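Dual specificity protein phosphatase 12 (Homo sapiens, PDB 4KI9) removes phosphate from phosphotyrosine as well as phosphoserine and phosphothreonine residues of proteins, the chain here being its catalytic domain. Local coordinates at residues A[65-69]-A[142-146]; A[4-10]-A[100-104]. The protein carries 2 engineered substitutions. One frame throughout, in Å; residues are numbered along the deposited sequence.

Contact 1: A[65-69]-A[142-146]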
loop_
_atom_site.group_PDB
_atom_site.type_symbol
_atom_site.label_atom_id
_atom_site.label_comp_id
_atom_site.label_asym_id
_atom_site.label_seq_id
_atom_site.Cartn_x
_atom_site.Cartn_y
_atom_site.Cartn_z
ATOM N N LEU A 65 2.776 5.576 -7.568
ATOM C CA LEU A 65 4.183 5.180 -7.742
ATOM C C LEU A 65 5.163 6.064 -6.971
ATOM O O LEU A 65 6.075 5.559 -6.319
ATOM C CB LEU A 65 4.556 5.164 -9.235
ATOM C CG LEU A 65 6.013 4.834 -9.592
ATOM C CD1 LEU A 65 6.432 3.485 -9.006
ATOM C CD2 LEU A 65 6.182 4.794 -11.118
ATOM N N SER A 66 4.961 7.378 -7.042
ATOM C CA SER A 66 5.865 8.342 -6.430
ATOM C C SER A 66 5.872 8.251 -4.903
ATOM O O SER A 66 6.832 8.669 -4.265
ATOM C CB SER A 66 5.499 9.765 -6.875
ATOM O OG SER A 66 5.696 9.915 -8.282
ATOM N N HIS A 67 4.807 7.688 -4.330
ATOM C CA HIS A 67 4.672 7.553 -2.869
ATOM C C HIS A 67 5.043 6.183 -2.299
ATOM O O HIS A 67 5.001 5.985 -1.077
ATOM C CB HIS A 67 3.237 7.888 -2.447
ATOM C CG HIS A 67 2.800 9.245 -2.874
ATOM N ND1 HIS A 67 2.222 9.485 -4.102
ATOM C CD2 HIS A 67 2.907 10.450 -2.268
ATOM C CE1 HIS A 67 1.957 10.773 -4.215
ATOM N NE2 HIS A 67 2.364 11.382 -3.117
ATOM N N LEU A 68 5.405 5.239 -3.165
ATOM C CA LEU A 68 5.586 3.855 -2.740
ATOM C C LEU A 68 6.751 3.636 -1.776
ATOM O O LEU A 68 6.620 2.869 -0.835
ATOM C CB LEU A 68 5.711 2.894 -3.945
ATOM C CG LEU A 68 4.463 2.713 -4.813
ATOM C CD1 LEU A 68 4.743 1.759 -6.012
ATOM C CD2 LEU A 68 3.274 2.241 -3.964
ATOM N N ASP A 69 7.896 4.269 -2.015
ATOM C CA ASP A 69 9.005 4.113 -1.086
ATOM C C ASP A 69 8.672 4.667 0.312
ATOM O O ASP A 69 9.026 4.048 1.299
ATOM C CB ASP A 69 10.293 4.729 -1.625
ATOM C CG ASP A 69 10.997 3.829 -2.659
ATOM O OD1 ASP A 69 11.873 4.334 -3.375
ATOM O OD2 ASP A 69 10.680 2.627 -2.757
ATOM N N MET A 142 12.328 -0.591 -12.011
ATOM C CA MET A 142 13.306 0.324 -11.411
ATOM C C MET A 142 14.141 -0.320 -10.288
ATOM O O MET A 142 15.014 0.317 -9.702
ATOM C CB MET A 142 12.612 1.594 -10.893
ATOM C CG MET A 142 12.107 2.549 -11.991
ATOM S SD MET A 142 11.411 4.101 -11.327
ATOM C CE MET A 142 9.913 3.479 -10.574
ATOM N N GLY A 143 13.877 -1.581 -9.985
ATOM C CA GLY A 143 14.630 -2.258 -8.946
ATOM C C GLY A 143 13.954 -2.186 -7.594
ATOM O O GLY A 143 14.621 -2.213 -6.558
ATOM N N TYR A 144 12.624 -2.122 -7.609
ATOM C CA TYR A 144 11.811 -1.998 -6.392
ATOM C C TYR A 144 12.177 -0.738 -5.634
ATOM O O TYR A 144 12.368 -0.759 -4.421
ATOM C CB TYR A 144 11.947 -3.237 -5.493
ATOM C CG TYR A 144 11.718 -4.532 -6.228
ATOM C CD1 TYR A 144 10.451 -4.891 -6.648
ATOM C CD2 TYR A 144 12.774 -5.400 -6.510
ATOM C CE1 TYR A 144 10.240 -6.083 -7.337
ATOM C CE2 TYR A 144 12.574 -6.581 -7.198
ATOM C CZ TYR A 144 11.305 -6.921 -7.606
ATOM O OH TYR A 144 11.091 -8.098 -8.287
ATOM N N GLU A 145 12.274 0.357 -6.371
ATOM C CA GLU A 145 12.627 1.662 -5.827
ATOM C C GLU A 145 11.929 2.709 -6.671
ATOM O O GLU A 145 11.593 2.436 -7.819
ATOM C CB GLU A 145 14.123 1.890 -5.971
ATOM C CG GLU A 145 14.878 1.883 -4.673
ATOM C CD GLU A 145 16.318 2.308 -4.864
ATOM O OE1 GLU A 145 16.687 2.602 -6.025
ATOM O OE2 GLU A 145 17.068 2.349 -3.862
ATOM N N VAL A 146 11.706 3.900 -6.116
ATOM C CA VAL A 146 11.265 5.031 -6.920
ATOM C C VAL A 146 12.524 5.820 -7.246
ATOM O O VAL A 146 12.931 6.695 -6.489
ATOM C CB VAL A 146 10.277 5.957 -6.167
ATOM C CG1 VAL A 146 9.785 7.063 -7.085
ATOM C CG2 VAL A 146 9.092 5.166 -5.587
#
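In this dual-specificity phosphatase domain, the first turn of helix 68-80 is tied to the loop leaving helix 130-141, and Asp69 and Val146 form the knot. That loop begins with a Schellman motif: Gly143, at positive phi, ends the helix where a side chain would be jammed against the preceding carbonyl oxygen. The chain then runs on past the start of helix 68-80, where the backbone N-H of Val146 donates to Asp69 OD1, with Val146 N 2.8 Å from that oxygen. The bond is nearly straight (172° at the hydrogen), but the donor stands above the carboxylate, 42° out of its plane. An aspartate suits the place because each oxygen has its own work: OD2 takes a hydrogen bond from Tyr139 OH and a salt bridge from Lys106, which should keep the group charged and limit its rotation.

Val146 slides past Asp69 in the opposite sense. Val146 CG2 lies beside the same backbone N whose N-H is bonded to Asp69 OD1, which carries this methyl to 3.6 Å from that oxygen. Val146 CG2 also sits 3.1 Å from Leu65 O, a close fit for a carbon, while Val146 CG1 is 4.2 Å from Ser66 CA. A short branched side chain can pack beside the polar bond without blocking it.

Farther along, Leu65 and Met142 meet tip to tip, with Tyr156 and Ile152 of helix 151-160 packed beside them. Flexible apolar side chains suit such a meeting: the unbranched methionine bends at its last torsion (chi3 -70°), bringing Met142 CE to 3.8 Å from Leu65 CD1.

Contact 2: A[4-10]-A[100-104]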
loop_
_atom_site.group_PDB
_atom_site.type_symbol
_atom_site.label_atom_id
_atom_site.label_comp_id
_atom_site.label_asym_id
_atom_site.label_seq_id
_atom_site.Cartn_x
_atom_site.Cartn_y
_atom_site.Cartn_z
ATOM N N VAL A 4 -2.187 -10.322 6.186
ATOM C CA VAL A 4 -1.358 -10.666 5.029
ATOM C C VAL A 4 -0.204 -11.554 5.462
ATOM O O VAL A 4 0.210 -12.469 4.749
ATOM C CB VAL A 4 -0.747 -9.404 4.373
ATOM C CG1 VAL A 4 0.075 -9.787 3.148
ATOM C CG2 VAL A 4 -1.828 -8.423 3.993
ATOM N N GLN A 5 0.320 -11.245 6.641
ATOM C CA GLN A 5 1.375 -12.010 7.279
ATOM C C GLN A 5 1.376 -11.517 8.722
ATOM O O GLN A 5 0.660 -10.568 9.030
ATOM C CB GLN A 5 2.714 -11.788 6.568
ATOM C CG GLN A 5 3.136 -10.342 6.382
ATOM C CD GLN A 5 4.293 -10.218 5.410
ATOM O OE1 GLN A 5 4.301 -10.862 4.362
ATOM N NE2 GLN A 5 5.291 -9.419 5.766
ATOM N N PRO A 6 2.129 -12.168 9.623
ATOM C CA PRO A 6 1.965 -11.726 11.016
ATOM C C PRO A 6 2.311 -10.247 11.248
ATOM O O PRO A 6 3.353 -9.763 10.797
ATOM C CB PRO A 6 2.886 -12.665 11.809
ATOM C CG PRO A 6 3.714 -13.393 10.796
ATOM C CD PRO A 6 2.934 -13.397 9.520
ATOM N N GLY A 7 1.403 -9.534 11.910
ATOM C CA GLY A 7 1.587 -8.118 12.201
ATOM C C GLY A 7 1.253 -7.183 11.045
ATOM O O GLY A 7 1.451 -5.976 11.142
ATOM N N LEU A 8 0.735 -7.719 9.949
ATOM C CA LEU A 8 0.452 -6.877 8.782
ATOM C C LEU A 8 -0.949 -7.148 8.218
ATOM O O LEU A 8 -1.242 -8.248 7.737
ATOM C CB LEU A 8 1.527 -7.087 7.709
ATOM C CG LEU A 8 1.861 -5.997 6.678
ATOM C CD1 LEU A 8 1.949 -6.590 5.283
ATOM C CD2 LEU A 8 0.931 -4.783 6.701
ATOM N N TYR A 9 -1.799 -6.127 8.264
ATOM C CA TYR A 9 -3.209 -6.268 7.918
ATOM C C TYR A 9 -3.605 -5.250 6.858
ATOM O O TYR A 9 -2.992 -4.186 6.753
ATOM C CB TYR A 9 -4.083 -6.063 9.167
ATOM C CG TYR A 9 -3.825 -7.033 10.313
ATOM C CD1 TYR A 9 -2.734 -6.874 11.168
ATOM C CD2 TYR A 9 -4.692 -8.095 10.551
ATOM C CE1 TYR A 9 -2.508 -7.757 12.221
ATOM C CE2 TYR A 9 -4.474 -8.982 11.589
ATOM C CZ TYR A 9 -3.388 -8.811 12.421
ATOM O OH TYR A 9 -3.194 -9.698 13.453
ATOM N N PHE A 10 -4.625 -5.575 6.063
ATOM C CA PHE A 10 -5.212 -4.590 5.168
ATOM C C PHE A 10 -6.732 -4.716 5.146
ATOM O O PHE A 10 -7.281 -5.767 5.474
ATOM C CB PHE A 10 -4.611 -4.656 3.757
ATOM C CG PHE A 10 -5.212 -5.722 2.873
ATOM C CD1 PHE A 10 -4.749 -7.025 2.925
ATOM C CD2 PHE A 10 -6.216 -5.411 1.966
ATOM C CE1 PHE A 10 -5.291 -8.010 2.104
ATOM C CE2 PHE A 10 -6.768 -6.396 1.143
ATOM C CZ PHE A 10 -6.302 -7.691 1.214
ATOM N N ILE A 100 0.104 -2.752 -0.237
ATOM C CA ILE A 100 0.555 -4.027 0.327
ATOM C C ILE A 100 1.432 -4.778 -0.669
ATOM O O ILE A 100 2.497 -5.294 -0.315
ATOM C CB ILE A 100 -0.640 -4.918 0.719
ATOM C CG1 ILE A 100 -1.401 -4.283 1.875
ATOM C CG2 ILE A 100 -0.159 -6.313 1.122
ATOM C CD1 ILE A 100 -0.576 -4.217 3.156
ATOM N N THR A 101 0.981 -4.824 -1.922
ATOM C CA THR A 101 1.729 -5.508 -2.968
ATOM C C THR A 101 3.126 -4.902 -3.101
ATOM O O THR A 101 4.122 -5.631 -3.175
ATOM C CB THR A 101 0.988 -5.489 -4.316
ATOM O OG1 THR A 101 -0.326 -6.045 -4.144
ATOM C CG2 THR A 101 1.748 -6.323 -5.373
ATOM N N ALA A 102 3.205 -3.570 -3.086
ATOM C CA ALA A 102 4.494 -2.903 -3.203
ATOM C C ALA A 102 5.400 -3.295 -2.038
ATOM O O ALA A 102 6.602 -3.523 -2.207
ATOM C CB ALA A 102 4.314 -1.388 -3.264
ATOM N N PHE A 103 4.823 -3.380 -0.852
ATOM C CA PHE A 103 5.599 -3.770 0.326
ATOM C C PHE A 103 6.142 -5.194 0.201
ATOM O O PHE A 103 7.303 -5.467 0.503
ATOM C CB PHE A 103 4.724 -3.678 1.568
ATOM C CG PHE A 103 5.392 -4.195 2.807
ATOM C CD1 PHE A 103 6.237 -3.368 3.548
ATOM C CD2 PHE A 103 5.186 -5.502 3.227
ATOM C CE1 PHE A 103 6.852 -3.845 4.691
ATOM C CE2 PHE A 103 5.803 -5.984 4.351
ATOM C CZ PHE A 103 6.637 -5.153 5.091
ATOM N N LEU A 104 5.282 -6.105 -0.228
ATOM C CA LEU A 104 5.687 -7.483 -0.455
ATOM C C LEU A 104 6.764 -7.533 -1.528
ATOM O O LEU A 104 7.759 -8.218 -1.364
ATOM C CB LEU A 104 4.490 -8.343 -0.859
ATOM C CG LEU A 104 3.438 -8.579 0.220
ATOM C CD1 LEU A 104 2.310 -9.468 -0.299
ATOM C CD2 LEU A 104 4.085 -9.186 1.488
#
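Ile100 joins helix 95-108 to the edge of the central sheet of the phosphatase fold, where strands 2-5 and 8-11 form a hairpin. The helix follows the phosphate-binding loop; the axes of segment 100-104 and strand 8-10 come within 11.0 Å of each other and run nearly antiparallel (152°). From CB the isoleucine divides. Ile100 CG2 passes alongside Val4, 3.9 Å from Val4 CG2. Ile100 CG1, beside the backbone N with chi1 at -67°, meets Phe10 CB at 3.7 Å and lies obliquely to the ring. Ile100 CD1, at the end of the longer branch, meets Leu8 CD2 tip to tip at 3.9 Å. A beta-branched residue with one long arm can therefore touch both strands at once, and Leu119 of helix 112-122 adds to its packing.

A classic beta bulge sets Val4 and Gln5 both opposite Leu8, so that two consecutive residues can turn their side chains to the helix. A type II turn from Gln5 to Leu8 closes the loop, and Gly7 takes its positive-phi position easily, having no side chain. Leu8 uses its other methyl, CD1, on Phe103, approaching CD2 of the ring obliquely as the two side chains slide past each other; Ile75 of helix 68-80 packs against both residues.

One turn on from Ile100, Leu104 CD1 meets Val4 CG1 tip to tip, 4.1 Å away. Gln5, partly exposed, brings an amide to the border of this apolar layer. The amide is turned 71° from the plane of the Phe103 ring, with Gln5 NE2 in that plane at the ring edge, 3.8 Å from Phe103 CE2, while Gln5 OE1 lies 3.3 Å from Leu104 CD2.

How the contacts relate
Contact 2 is buried, lies closer to the centre of the domain than contact 1, and is almost wholly apolar, joining the hairpin edge of the sheet to helix 95-108. Contact 1 is partly buried and joins a helix start to a loop. In keeping with this, it mixes aliphatic packing with a charged carboxylate and a backbone donor, whereas contact 2 relies on the fit of branched and aromatic side chains. Their centres are about 17 Å apart, yet helix 95-108 connects them: Leu68 CD2 packs on Ala102 CB at 3.8 Å, and Lys106, farther along that helix, reaches Asp69. Helix 68-80 likewise serves both, through its first turn in contact 1 and Ile75 beside contact 2.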